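Long-range contacts in purine phosphoribosyltransferase (Pyrococcus horikoshii, PDB 1VDM), which probably catalyses transfer of a phosphoribosyl group between phosphoribosyl diphosphate and a purine base: residues I56-Y61 / E100-E105; V86-D91 / K112-A117. All coordinates share one frame; numbering follows the deposited sequence.

Contact 1 (I56-Y61 / E100-E105); sequences IDVKFY and EVVIEE
Behind Ile56 and Val58, which turn to helix 97-107, Lys59 NZ is gripped by two groups: it forms a salt bridge of 2.8 Å with Asp57 OD1 and a hydrogen bond with Thr74 OG1. The ammonium group meets OD1 from above the carboxylate, 60° out of its plane. The side of the strand that faces the helix is, by contrast, apolar, mostly methyl groups. Val58 spreads its branches over two consecutive helix residues, CG2 lying 3.9 Å from Val102 CG2 and CG1 lying 4.0 Å from Val101 CG1. Val102 CG2 is shared, since Ile56 CG2 comes within 4.1 Å of it as the two side chains run past each other in opposite senses. This is the helix-on-sheet packing of the type I phosphoribosyltransferase fold: the axes of strand 56-61 and helix segment 100-105 approach to 9.6 Å, with 135° between their N-to-C directions. The extended second torsion of Ile56 (chi2 163°) carries CD1 to within 4.0 Å of Glu105 CB, where the two side chains cross at about a right angle. Glu105 thus contributes the aliphatic base of its chain, while its OE2 forms a salt bridge with Lys108. At the other end of the contact Phe60 CZ approaches Val101 CG2 at 4.2 Å, and the same ring makes a cation-pi contact with Lys97 and touches Pro71.

Contact 2 (V86-D91 / K112-A117); sequences VVIVDD and KEIKIA
Val86 and Glu113 open a parallel pairing of two strands, Val86 N donating to Glu113 O at 2.8 Å. The donors then come from each strand in turn: Lys115 N reaches Val86 O at 2.9 Å, Ile88 N reaches Lys115 O at 3.0 Å, and Ala117 N reaches Ile88 O at 2.9 Å. That last bond is nearly straight, with 172° at the hydrogen, and its donor sits almost on the line of the carbonyl. Asp90 N closes the series on Ala117 O, 3.1 Å away. The same carbonyls also receive CA-H...O contacts: Val87 CA lies 3.3 Å from Lys115 O, which already accepts from Ile88 N. Side chains of paired residues share a face of the sheet: Ile88 CB packs on Ile116 CG1 at 4.3 Å, while on the other face Val87 CG2 meets Ala117 CB, diagonally across the pairing, at 4.2 Å. In the next shell Tyr25 OH also bonds Val86 O, and Asp130 OD1 takes Ile116 N on the outer side of its strand. Near the start of that strand Glu113 lies between Lys112 and Lys115 in a loose salt-bridge network. Helix 97-107 links the two strands as a beta-alpha-beta crossover and covers Ile88, Ile114 and Ile116, whereas helix 38-47 packs against Val89 on the opposite face and strand 29-33 flanks strand 85-90.

In the fold
Helix 97-107 joins the two contacts, whose centres lie about 13 Å apart, and Val102 shows how: while CG2 serves contact 1, CG1 packs 3.5 Å from Ile88 CD1 of contact 2. One residue on, Ile103 CD1 packs 3.4 Å from Ile116 CD1, so the same helix also touches strand 113-118. One helix thereby spans the sheet from strand 53-61, across strand 29-33, to the pair 86-91 / 112-117. In type I phosphoribosyltransferases the loop between the equivalents of strand 85-90 and this helix binds phosphoribosyl diphosphate, so the Asp90-Asp91 end of contact 2 probably lies beside that site, as in relatives; contact 1 is tied to it through the shared helix.

Contact 1 (I56-Y61 / E100-E105)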
# COMPACT_ATOMS: atom_id res chain seq x y z
N ILE G 56 32.37 7.71 22.89
CA ILE G 56 33.10 8.47 23.89
C ILE G 56 32.69 9.94 23.76
O ILE G 56 32.49 10.43 22.65
CB ILE G 56 34.63 8.34 23.72
CG1 ILE G 56 35.34 8.88 24.97
CG2 ILE G 56 35.09 9.09 22.47
CD1 ILE G 56 36.79 8.45 25.10
N ASP G 57 32.54 10.62 24.89
CA ASP G 57 32.17 12.03 24.89
C ASP G 57 33.17 12.79 25.76
O ASP G 57 33.30 12.52 26.96
CB ASP G 57 30.75 12.23 25.44
CG ASP G 57 30.14 13.58 25.05
OD1 ASP G 57 28.93 13.79 25.33
OD2 ASP G 57 30.85 14.42 24.46
N VAL G 58 33.87 13.73 25.14
CA VAL G 58 34.85 14.54 25.86
C VAL G 58 34.34 15.98 25.92
O VAL G 58 33.91 16.54 24.91
CB VAL G 58 36.22 14.51 25.15
CG1 VAL G 58 37.22 15.33 25.94
CG2 VAL G 58 36.70 13.07 25.02
N LYS G 59 34.39 16.57 27.10
CA LYS G 59 33.92 17.94 27.26
C LYS G 59 34.97 18.81 27.96
O LYS G 59 35.82 18.34 28.69
CB LYS G 59 32.64 17.91 28.09
CG LYS G 59 31.44 18.49 27.32
CD LYS G 59 30.12 17.83 27.72
CE LYS G 59 29.55 16.94 26.61
NZ LYS G 59 28.80 15.83 27.20
N PHE G 60 34.91 20.12 27.70
CA PHE G 60 35.91 21.01 28.30
C PHE G 60 35.27 22.13 29.15
O PHE G 60 34.31 22.78 28.76
CB PHE G 60 36.74 21.61 27.17
CG PHE G 60 37.62 20.56 26.56
CD1 PHE G 60 37.17 19.86 25.45
CD2 PHE G 60 38.87 20.32 27.08
CE1 PHE G 60 37.99 18.91 24.86
CE2 PHE G 60 39.69 19.36 26.49
CZ PHE G 60 39.26 18.66 25.37
N TYR G 61 35.84 22.30 30.36
CA TYR G 61 35.48 23.42 31.23
C TYR G 61 36.70 24.28 31.56
O TYR G 61 37.85 23.90 31.34
CB TYR G 61 34.87 22.84 32.51
CG TYR G 61 33.77 21.89 32.16
CD1 TYR G 61 33.74 20.63 32.75
CD2 TYR G 61 32.75 22.26 31.28
CE1 TYR G 61 32.69 19.76 32.48
CE2 TYR G 61 31.71 21.39 31.00
CZ TYR G 61 31.68 20.15 31.60
OH TYR G 61 30.62 19.29 31.37
N GLU G 100 43.33 14.15 20.90
CA GLU G 100 44.44 13.71 21.75
C GLU G 100 43.93 13.04 23.02
O GLU G 100 44.49 12.04 23.47
CB GLU G 100 45.36 14.89 22.09
CG GLU G 100 46.24 15.30 20.91
CD GLU G 100 47.26 16.37 21.26
OE1 GLU G 100 48.02 16.77 20.35
OE2 GLU G 100 47.31 16.80 22.44
N VAL G 101 42.87 13.58 23.61
CA VAL G 101 42.31 12.99 24.81
C VAL G 101 41.79 11.59 24.50
O VAL G 101 41.96 10.66 25.28
CB VAL G 101 41.14 13.83 25.36
CG1 VAL G 101 40.59 13.19 26.62
CG2 VAL G 101 41.61 15.24 25.65
N VAL G 102 41.15 11.45 23.34
CA VAL G 102 40.59 10.16 22.92
C VAL G 102 41.67 9.14 22.59
O VAL G 102 41.48 7.95 22.83
CB VAL G 102 39.65 10.33 21.69
CG1 VAL G 102 39.12 8.99 21.25
CG2 VAL G 102 38.51 11.25 22.05
N ILE G 103 42.79 9.58 22.03
CA ILE G 103 43.86 8.66 21.70
C ILE G 103 44.49 8.10 22.97
O ILE G 103 45.10 7.04 22.96
CB ILE G 103 44.95 9.33 20.84
CG1 ILE G 103 44.33 9.82 19.53
CG2 ILE G 103 46.07 8.35 20.54
CD1 ILE G 103 45.30 10.52 18.62
N GLU G 104 44.34 8.83 24.07
CA GLU G 104 44.89 8.39 25.35
C GLU G 104 43.98 7.40 26.06
O GLU G 104 44.44 6.57 26.84
CB GLU G 104 45.15 9.60 26.26
CG GLU G 104 46.44 10.34 25.96
CD GLU G 104 47.67 9.57 26.42
OE1 GLU G 104 48.80 9.96 26.03
OE2 GLU G 104 47.52 8.58 27.17
N GLU G 105 42.68 7.49 25.80
CA GLU G 105 41.74 6.57 26.41
C GLU G 105 41.78 5.25 25.64
O GLU G 105 41.49 4.18 26.19
CB GLU G 105 40.33 7.16 26.38
CG GLU G 105 40.19 8.45 27.19
CD GLU G 105 40.59 8.27 28.64
OE1 GLU G 105 39.98 7.42 29.33
OE2 GLU G 105 41.51 8.97 29.10

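Contact 2 (V86-D91 / K112-A117)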
# COMPACT_ATOMS: atom_id res chain seq x y z
N VAL G 86 42.01 -0.35 15.86
CA VAL G 86 41.05 0.68 16.21
C VAL G 86 41.02 1.82 15.21
O VAL G 86 42.04 2.17 14.61
CB VAL G 86 41.34 1.26 17.60
CG1 VAL G 86 40.29 2.30 17.95
CG2 VAL G 86 41.34 0.15 18.64
N VAL G 87 39.83 2.38 15.01
CA VAL G 87 39.66 3.51 14.12
C VAL G 87 38.73 4.48 14.84
O VAL G 87 37.60 4.14 15.19
CB VAL G 87 39.05 3.10 12.73
CG1 VAL G 87 37.75 2.35 12.92
CG2 VAL G 87 38.83 4.33 11.87
N ILE G 88 39.25 5.68 15.11
CA ILE G 88 38.49 6.72 15.79
C ILE G 88 37.85 7.60 14.73
O ILE G 88 38.52 8.08 13.82
CB ILE G 88 39.41 7.56 16.70
CG1 ILE G 88 39.96 6.66 17.81
CG2 ILE G 88 38.65 8.74 17.30
CD1 ILE G 88 40.92 7.34 18.76
N VAL G 89 36.54 7.79 14.85
CA VAL G 89 35.79 8.59 13.90
C VAL G 89 35.27 9.86 14.54
O VAL G 89 34.64 9.83 15.59
CB VAL G 89 34.60 7.80 13.33
CG1 VAL G 89 33.91 8.61 12.24
CG2 VAL G 89 35.09 6.46 12.78
N ASP G 90 35.54 10.98 13.88
CA ASP G 90 35.12 12.29 14.36
C ASP G 90 34.78 13.11 13.13
O ASP G 90 35.21 12.78 12.03
CB ASP G 90 36.27 12.92 15.16
CG ASP G 90 35.84 14.11 15.99
OD1 ASP G 90 34.76 14.05 16.63
OD2 ASP G 90 36.60 15.12 16.02
N ASP G 91 34.00 14.17 13.29
CA ASP G 91 33.58 14.97 12.14
C ASP G 91 34.70 15.85 11.57
O ASP G 91 34.86 16.00 10.37
CB ASP G 91 32.34 15.81 12.50
CG ASP G 91 32.55 16.59 13.79
OD1 ASP G 91 33.51 16.28 14.50
OD2 ASP G 91 31.73 17.45 14.10
N LYS G 112 45.74 -2.16 19.87
CA LYS G 112 46.79 -2.73 19.04
C LYS G 112 47.28 -1.62 18.12
O LYS G 112 48.31 -0.98 18.39
CB LYS G 112 46.21 -3.90 18.24
CG LYS G 112 47.16 -4.56 17.23
CD LYS G 112 46.43 -5.69 16.48
CE LYS G 112 47.25 -6.26 15.33
NZ LYS G 112 47.43 -5.29 14.20
N GLU G 113 46.54 -1.38 17.04
CA GLU G 113 46.89 -0.34 16.08
C GLU G 113 45.78 0.71 16.15
O GLU G 113 44.64 0.40 16.47
CB GLU G 113 46.96 -0.93 14.67
CG GLU G 113 47.78 -0.13 13.67
CD GLU G 113 47.78 -0.75 12.28
OE1 GLU G 113 47.73 -2.00 12.18
OE2 GLU G 113 47.84 -0.00 11.27
N ILE G 114 46.12 1.96 15.85
CA ILE G 114 45.12 3.02 15.89
C ILE G 114 45.20 3.92 14.67
O ILE G 114 46.27 4.41 14.32
CB ILE G 114 45.28 3.90 17.14
CG1 ILE G 114 45.07 3.05 18.40
CG2 ILE G 114 44.28 5.04 17.11
CD1 ILE G 114 45.40 3.78 19.69
N LYS G 115 44.05 4.13 14.04
CA LYS G 115 43.94 4.97 12.86
C LYS G 115 42.87 6.01 13.17
O LYS G 115 42.02 5.79 14.03
CB LYS G 115 43.53 4.15 11.65
CG LYS G 115 44.48 4.26 10.47
CD LYS G 115 45.82 3.60 10.78
CE LYS G 115 46.76 3.68 9.59
NZ LYS G 115 48.10 3.15 9.94
N ILE G 116 42.90 7.13 12.47
CA ILE G 116 41.94 8.20 12.71
C ILE G 116 41.29 8.69 11.43
O ILE G 116 41.98 9.06 10.47
CB ILE G 116 42.61 9.38 13.43
CG1 ILE G 116 43.05 8.94 14.83
CG2 ILE G 116 41.66 10.58 13.47
CD1 ILE G 116 43.95 9.92 15.52
N ALA G 117 39.96 8.70 11.43
CA ALA G 117 39.19 9.13 10.27
C ALA G 117 38.28 10.30 10.62
O ALA G 117 37.59 10.29 11.65
CB ALA G 117 38.38 7.97 9.73